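Local structure of uncharacterized protein YjhP (Escherichia coli, 1NKV) at residues Y98-V110 against L125-G139. The protein is of unknown function but may transfer methyl groups from S-adenosylmethionine, as its relatives do. Numbering follows the deposited sequence.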
# COMPACT_ATOMS: atom_id res chain seq x y z
N TYR C 98 -24.24 13.66 -27.56
CA TYR C 98 -24.93 13.54 -26.28
C TYR C 98 -25.09 14.88 -25.56
O TYR C 98 -24.17 15.69 -25.54
CB TYR C 98 -24.17 12.59 -25.36
CG TYR C 98 -24.77 12.51 -23.99
CD1 TYR C 98 -25.98 11.85 -23.77
CD2 TYR C 98 -24.15 13.12 -22.90
CE1 TYR C 98 -26.55 11.80 -22.50
CE2 TYR C 98 -24.72 13.07 -21.63
CZ TYR C 98 -25.92 12.41 -21.44
OH TYR C 98 -26.47 12.36 -20.18
N VAL C 99 -26.26 15.09 -24.98
CA VAL C 99 -26.57 16.31 -24.23
C VAL C 99 -27.38 15.92 -22.99
O VAL C 99 -28.42 15.27 -23.10
CB VAL C 99 -27.39 17.33 -25.07
CG1 VAL C 99 -27.78 18.52 -24.21
CG2 VAL C 99 -26.57 17.79 -26.27
N ALA C 100 -26.90 16.32 -21.83
CA ALA C 100 -27.59 15.98 -20.60
C ALA C 100 -28.81 16.85 -20.33
O ALA C 100 -28.87 18.00 -20.75
CB ALA C 100 -26.63 16.06 -19.42
N ASN C 101 -29.77 16.27 -19.63
CA ASN C 101 -30.99 16.97 -19.28
C ASN C 101 -30.55 18.17 -18.45
O ASN C 101 -30.73 19.32 -18.85
CB ASN C 101 -31.89 16.05 -18.47
CG ASN C 101 -33.26 16.64 -18.23
OD1 ASN C 101 -34.16 15.96 -17.73
ND2 ASN C 101 -33.43 17.91 -18.57
N GLU C 102 -29.96 17.89 -17.29
CA GLU C 102 -29.47 18.94 -16.41
C GLU C 102 -28.01 18.70 -16.10
O GLU C 102 -27.54 17.57 -16.14
CB GLU C 102 -30.28 18.97 -15.11
CG GLU C 102 -31.58 19.73 -15.24
CD GLU C 102 -31.39 21.11 -15.84
OE1 GLU C 102 -30.52 21.87 -15.33
OE2 GLU C 102 -32.09 21.45 -16.81
N LYS C 103 -27.30 19.78 -15.78
CA LYS C 103 -25.88 19.69 -15.47
C LYS C 103 -25.67 18.73 -14.30
O LYS C 103 -26.61 18.38 -13.59
CB LYS C 103 -25.33 21.06 -15.07
CG LYS C 103 -25.66 22.21 -16.02
CD LYS C 103 -25.03 22.02 -17.39
CE LYS C 103 -24.90 23.36 -18.11
NZ LYS C 103 -24.02 24.31 -17.36
N CYS C 104 -24.44 18.29 -14.11
CA CYS C 104 -24.14 17.40 -13.00
C CYS C 104 -23.04 18.04 -12.19
O CYS C 104 -22.48 19.06 -12.58
CB CYS C 104 -23.72 16.03 -13.51
SG CYS C 104 -22.36 16.08 -14.62
N ASP C 105 -22.74 17.42 -11.05
CA ASP C 105 -21.72 17.89 -10.12
C ASP C 105 -20.38 17.21 -10.28
O ASP C 105 -19.35 17.72 -9.84
CB ASP C 105 -22.22 17.69 -8.71
CG ASP C 105 -23.69 18.01 -8.58
OD1 ASP C 105 -24.06 19.16 -8.87
OD2 ASP C 105 -24.47 17.10 -8.19
N VAL C 106 -20.38 16.03 -10.88
CA VAL C 106 -19.14 15.30 -11.07
C VAL C 106 -19.13 14.62 -12.44
O VAL C 106 -19.94 13.75 -12.72
CB VAL C 106 -18.95 14.22 -9.97
CG1 VAL C 106 -17.62 13.52 -10.16
CG2 VAL C 106 -19.01 14.84 -8.60
N ALA C 107 -18.21 15.04 -13.30
CA ALA C 107 -18.12 14.43 -14.62
C ALA C 107 -16.84 13.60 -14.67
O ALA C 107 -15.74 14.13 -14.63
CB ALA C 107 -18.09 15.51 -15.70
N ALA C 108 -16.97 12.29 -14.75
CA ALA C 108 -15.78 11.47 -14.77
C ALA C 108 -15.48 10.81 -16.09
O ALA C 108 -16.38 10.51 -16.87
CB ALA C 108 -15.87 10.41 -13.69
N CYS C 109 -14.19 10.62 -16.34
CA CYS C 109 -13.75 9.92 -17.53
C CYS C 109 -12.35 9.40 -17.29
O CYS C 109 -11.37 10.06 -17.62
CB CYS C 109 -13.77 10.81 -18.77
SG CYS C 109 -13.44 9.85 -20.30
N VAL C 110 -12.26 8.21 -16.72
CA VAL C 110 -10.96 7.63 -16.45
C VAL C 110 -10.25 7.14 -17.73
O VAL C 110 -9.05 6.87 -17.71
CB VAL C 110 -11.07 6.47 -15.44
CG1 VAL C 110 -11.75 6.97 -14.16
CG2 VAL C 110 -11.83 5.30 -16.05
N LEU C 125 -17.57 17.98 -23.88
CA LEU C 125 -18.73 17.33 -23.29
C LEU C 125 -18.65 17.33 -21.77
O LEU C 125 -19.63 17.65 -21.10
CB LEU C 125 -18.82 15.89 -23.80
CG LEU C 125 -19.96 15.01 -23.28
CD1 LEU C 125 -21.32 15.68 -23.46
CD2 LEU C 125 -19.90 13.69 -24.02
N LEU C 126 -17.50 16.98 -21.23
CA LEU C 126 -17.32 16.95 -19.79
C LEU C 126 -17.50 18.33 -19.17
O LEU C 126 -17.85 18.44 -17.99
CB LEU C 126 -15.94 16.42 -19.43
CG LEU C 126 -15.76 14.91 -19.55
CD1 LEU C 126 -14.33 14.54 -19.29
CD2 LEU C 126 -16.69 14.22 -18.56
N ALA C 127 -17.26 19.37 -19.95
CA ALA C 127 -17.37 20.72 -19.42
C ALA C 127 -18.70 21.37 -19.74
O ALA C 127 -19.17 22.25 -19.01
CB ALA C 127 -16.25 21.56 -19.96
N GLN C 128 -19.31 20.93 -20.83
CA GLN C 128 -20.59 21.47 -21.28
C GLN C 128 -21.74 20.97 -20.43
O GLN C 128 -22.80 21.59 -20.36
CB GLN C 128 -20.83 21.08 -22.74
CG GLN C 128 -21.81 21.98 -23.48
CD GLN C 128 -21.25 23.38 -23.74
OE1 GLN C 128 -20.55 23.95 -22.89
NE2 GLN C 128 -21.55 23.94 -24.92
N SER C 129 -21.52 19.86 -19.75
CA SER C 129 -22.58 19.30 -18.94
C SER C 129 -22.23 19.30 -17.46
O SER C 129 -22.81 18.55 -16.68
CB SER C 129 -22.84 17.87 -19.40
OG SER C 129 -21.61 17.17 -19.46
N LEU C 130 -21.30 20.16 -17.08
CA LEU C 130 -20.88 20.22 -15.69
C LEU C 130 -21.24 21.56 -15.07
O LEU C 130 -20.99 22.61 -15.66
CB LEU C 130 -19.37 20.01 -15.61
CG LEU C 130 -18.80 19.75 -14.23
CD1 LEU C 130 -19.26 18.40 -13.76
CD2 LEU C 130 -17.29 19.80 -14.29
N LYS C 131 -21.83 21.53 -13.88
CA LYS C 131 -22.22 22.76 -13.18
C LYS C 131 -21.01 23.66 -12.92
O LYS C 131 -19.88 23.19 -12.82
CB LYS C 131 -22.89 22.44 -11.85
CG LYS C 131 -24.19 21.66 -11.97
CD LYS C 131 -24.91 21.59 -10.63
CE LYS C 131 -26.18 20.75 -10.72
NZ LYS C 131 -25.92 19.29 -10.96
N PRO C 132 -21.25 24.97 -12.80
CA PRO C 132 -20.16 25.92 -12.55
C PRO C 132 -19.46 25.57 -11.24
O PRO C 132 -20.09 25.44 -10.18
CB PRO C 132 -20.88 27.27 -12.50
CG PRO C 132 -22.04 27.05 -13.45
CD PRO C 132 -22.52 25.69 -13.01
N GLY C 133 -18.14 25.40 -11.31
CA GLY C 133 -17.38 25.03 -10.14
C GLY C 133 -17.61 23.56 -9.81
O GLY C 133 -17.64 23.16 -8.64
N GLY C 134 -17.78 22.76 -10.86
CA GLY C 134 -18.00 21.34 -10.67
C GLY C 134 -16.68 20.59 -10.73
O GLY C 134 -15.68 21.11 -11.22
N ILE C 135 -16.69 19.36 -10.24
CA ILE C 135 -15.49 18.52 -10.22
C ILE C 135 -15.39 17.69 -11.49
O ILE C 135 -16.37 17.08 -11.92
CB ILE C 135 -15.51 17.57 -9.01
CG1 ILE C 135 -15.74 18.35 -7.72
CG2 ILE C 135 -14.19 16.84 -8.90
CD1 ILE C 135 -15.82 17.48 -6.51
N MSE C 136 -14.21 17.68 -12.09
CA MSE C 136 -14.02 16.89 -13.29
C MSE C 136 -13.00 15.80 -13.03
O MSE C 136 -11.82 16.07 -12.89
CB MSE C 136 -13.53 17.78 -14.42
CG MSE C 136 -13.33 17.02 -15.70
SE MSE C 136 -12.76 18.20 -17.10
CE MSE C 136 -11.01 17.50 -17.41
N LEU C 137 -13.46 14.56 -12.95
CA LEU C 137 -12.57 13.44 -12.69
C LEU C 137 -11.96 12.89 -13.97
O LEU C 137 -12.66 12.41 -14.87
CB LEU C 137 -13.31 12.33 -11.93
CG LEU C 137 -13.45 12.40 -10.40
CD1 LEU C 137 -14.08 13.71 -9.95
CD2 LEU C 137 -14.30 11.23 -9.95
N ILE C 138 -10.64 12.93 -14.06
CA ILE C 138 -9.98 12.44 -15.25
C ILE C 138 -8.80 11.53 -14.93
O ILE C 138 -7.90 11.87 -14.17
CB ILE C 138 -9.51 13.62 -16.10
CG1 ILE C 138 -8.93 14.69 -15.19
CG2 ILE C 138 -10.68 14.23 -16.85
CD1 ILE C 138 -8.32 15.81 -15.94
N GLY C 139 -8.84 10.34 -15.52
CA GLY C 139 -7.77 9.40 -15.31
C GLY C 139 -6.71 9.61 -16.37
O GLY C 139 -7.00 9.54 -17.56
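Ala107 and Leu126 meet at the apolar centre, where the CB of Ala107 takes the CD2 of Leu126 at 3.4 Å and the CD1 of Leu130 from nearly opposite sides. The other methyl of Leu126, CD1, reaches past it to the CB of Cys109, so the branched end of one helical leucine spans two residues on the same face of strand 106-109. On the other face Leu137 lays its CB against the CB of Ala108 and its CD1 against Val106 CG1, 3.6 Å away. A chi1 of -178° sets CG1 of the valine anti to the backbone N, and this is the branch that meets Leu137. Trp54 of helix 49-57 also packs on Leu137. Strands 106-109 and 134-139 run parallel, their axes 9° apart, and Ala107 bonds through N and O to Ile135 and Leu137, which flank its partner Met136. Farther out, strand 104-109 turns a corner at Asp105, and Cys104 pairs instead with strand 130-131, just after the helix, N to Ser129 O and O to Lys131 N. The polar edge belongs to Lys131. Its chain extends until a bend at chi4 (68°) brings NZ between two acceptors. Lys103 O, 2.9 Å from NZ, is met from above its carbonyl plane; Asp105 OD1, at 2.8 Å, is met from above the carboxylate plane in a salt bridge. Asp105 OD2 is held in turn by the backbone N of Arg39, just before the neighbouring strand 40-43. The loop-and-helix link from strand 104-109 to strand 134-143, with helix 124-128 packed on one face, is a beta-alpha-beta crossover between neighbouring parallel strands, as in the Rossmann-like sheet of S-adenosylmethionine-dependent methyltransferases.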